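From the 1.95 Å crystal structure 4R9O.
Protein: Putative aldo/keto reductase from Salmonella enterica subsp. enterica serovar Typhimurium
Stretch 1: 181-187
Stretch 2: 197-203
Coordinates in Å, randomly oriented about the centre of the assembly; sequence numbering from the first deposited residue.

Stretch 1, residues 181-187: TNQVEIS
Stretch 2 (197-203) GTLDQLQ

A helix laid over a β-strand packs through the residues that recur on its inner face, and this aldo/keto reductase gives a compact example. Strand 182-185 and helix 198-203 run nearly antiparallel, at 148°, with axes 10.7 Å apart at closest approach; Asn182 lies by Leu202 (CA to CA 7.8 Å) and Val184 by Thr198 (8.8 Å). Alternation along the extended chain turns Asn182, Val184 and Ile186 toward the helix and Gln183 away.

Gly197, at phi/psi 107/-15, is the N-cap; its O accepts from Gln201 N at 3.0 Å. Thr198 (chi1 m) places CG2 4.1 Å from Val184 CG1 (chi1 m) and 4.2 Å from Asn182 ND2. Leu199 (m, t) leaves the backbone sideways, yet its end comes nearer: CD2 sits 4.0 Å from Ile186 CD1 (m, t) and 4.4 Å from Val184 CG2. Asp200 is out of reach. Gln201 (t, t, chi3 60°) joins through water, which donates to its OE1 (2.5 Å) and to Thr198 O (3.1 Å) while accepting from Asn182 ND2 (3.2 Å). Leu202 (m, t), one turn beyond Thr198, rests CD2 3.9 Å from Asn182 CB (chi1 t, chi2 7°). Gln203 N closes on Leu199 O at 3.0 Å, a helical hydrogen bond.

No direct hydrogen bond crosses the 236 Å² contact.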

# COMPACT_ATOMS: atom_id res chain seq x y z
N THR C 181 12.37 -21.35 19.66
CA THR C 181 12.55 -19.97 19.22
C THR C 181 11.94 -19.72 17.85
O THR C 181 11.67 -20.65 17.08
CB THR C 181 14.05 -19.56 19.15
OG1 THR C 181 14.15 -18.13 19.18
CG2 THR C 181 14.69 -20.05 17.86
N ASN C 182 11.73 -18.44 17.57
CA ASN C 182 11.42 -17.96 16.24
C ASN C 182 12.41 -16.84 16.00
O ASN C 182 12.28 -15.76 16.57
CB ASN C 182 9.96 -17.48 16.13
CG ASN C 182 9.54 -17.10 14.70
OD1 ASN C 182 10.29 -17.30 13.73
ND2 ASN C 182 8.32 -16.57 14.58
N GLN C 183 13.43 -17.14 15.22
CA GLN C 183 14.51 -16.21 14.94
C GLN C 183 14.02 -15.17 13.95
O GLN C 183 13.64 -15.50 12.82
CB GLN C 183 15.73 -16.98 14.41
CG GLN C 183 16.99 -16.16 14.37
CD GLN C 183 18.20 -16.97 13.94
OE1 GLN C 183 18.83 -16.66 12.92
NE2 GLN C 183 18.55 -17.98 14.73
N VAL C 184 14.01 -13.90 14.36
CA VAL C 184 13.40 -12.87 13.52
C VAL C 184 14.18 -11.57 13.45
O VAL C 184 15.07 -11.33 14.28
CB VAL C 184 11.97 -12.54 14.00
CG1 VAL C 184 11.06 -13.78 13.89
CG2 VAL C 184 12.00 -12.01 15.41
N GLU C 185 13.85 -10.74 12.47
CA GLU C 185 14.57 -9.48 12.26
C GLU C 185 14.03 -8.36 13.15
O GLU C 185 12.84 -8.05 13.11
CB GLU C 185 14.50 -9.04 10.79
CG GLU C 185 15.30 -7.76 10.54
CD GLU C 185 15.37 -7.36 9.08
OE1 GLU C 185 14.76 -8.07 8.24
OE2 GLU C 185 16.02 -6.34 8.77
N ILE C 186 14.92 -7.76 13.94
CA ILE C 186 14.55 -6.68 14.85
C ILE C 186 15.63 -5.61 14.94
O ILE C 186 16.77 -5.90 15.28
CB ILE C 186 14.30 -7.17 16.30
CG1 ILE C 186 13.42 -8.42 16.32
CG2 ILE C 186 13.70 -6.04 17.13
CD1 ILE C 186 13.28 -9.06 17.68
N SER C 187 15.26 -4.37 14.64
CA SER C 187 16.16 -3.23 14.77
C SER C 187 15.34 -1.95 14.73
O SER C 187 14.17 -1.98 14.37
CB SER C 187 17.21 -3.23 13.66
OG SER C 187 16.68 -2.72 12.46
N GLY C 197 2.20 -8.84 15.71
CA GLY C 197 1.75 -10.06 16.38
C GLY C 197 2.83 -11.10 16.55
O GLY C 197 2.68 -12.06 17.31
N THR C 198 3.93 -10.94 15.82
CA THR C 198 5.01 -11.90 15.93
C THR C 198 5.59 -11.92 17.33
O THR C 198 5.70 -12.98 17.95
CB THR C 198 6.12 -11.60 14.93
OG1 THR C 198 5.59 -11.76 13.60
CG2 THR C 198 7.31 -12.54 15.14
N LEU C 199 5.94 -10.74 17.83
CA LEU C 199 6.57 -10.62 19.14
C LEU C 199 5.56 -10.75 20.28
O LEU C 199 5.92 -11.16 21.39
CB LEU C 199 7.32 -9.30 19.26
CG LEU C 199 8.53 -9.17 18.31
CD1 LEU C 199 9.19 -7.79 18.41
CD2 LEU C 199 9.53 -10.27 18.58
N ASP C 200 4.29 -10.41 20.01
CA ASP C 200 3.22 -10.64 20.98
C ASP C 200 3.07 -12.13 21.27
O ASP C 200 2.96 -12.54 22.42
CB ASP C 200 1.88 -10.09 20.47
CG ASP C 200 1.92 -8.60 20.21
OD1 ASP C 200 2.65 -7.88 20.92
OD2 ASP C 200 1.23 -8.15 19.26
N GLN C 201 3.03 -12.94 20.20
CA GLN C 201 2.91 -14.38 20.34
C GLN C 201 4.08 -14.97 21.14
O GLN C 201 3.88 -15.84 21.99
CB GLN C 201 2.83 -15.06 18.97
CG GLN C 201 2.83 -16.58 19.06
CD GLN C 201 2.98 -17.23 17.71
OE1 GLN C 201 3.98 -17.03 17.02
NE2 GLN C 201 1.96 -17.99 17.29
N LEU C 202 5.29 -14.50 20.86
CA LEU C 202 6.47 -15.04 21.53
C LEU C 202 6.46 -14.70 23.02
O LEU C 202 6.70 -15.56 23.86
CB LEU C 202 7.76 -14.54 20.87
CG LEU C 202 7.93 -15.03 19.43
CD1 LEU C 202 9.18 -14.42 18.78
CD2 LEU C 202 7.99 -16.57 19.38
N GLN C 203 6.16 -13.44 23.34
CA GLN C 203 6.01 -13.06 24.74
C GLN C 203 4.92 -13.90 25.41
O GLN C 203 5.09 -14.35 26.54
CB GLN C 203 5.69 -11.57 24.90
CG GLN C 203 5.57 -11.18 26.36
CD GLN C 203 5.09 -9.76 26.61
OE1 GLN C 203 5.20 -8.86 25.77
NE2 GLN C 203 4.56 -9.54 27.80
O HOH W 1 6.06 -15.74 16.62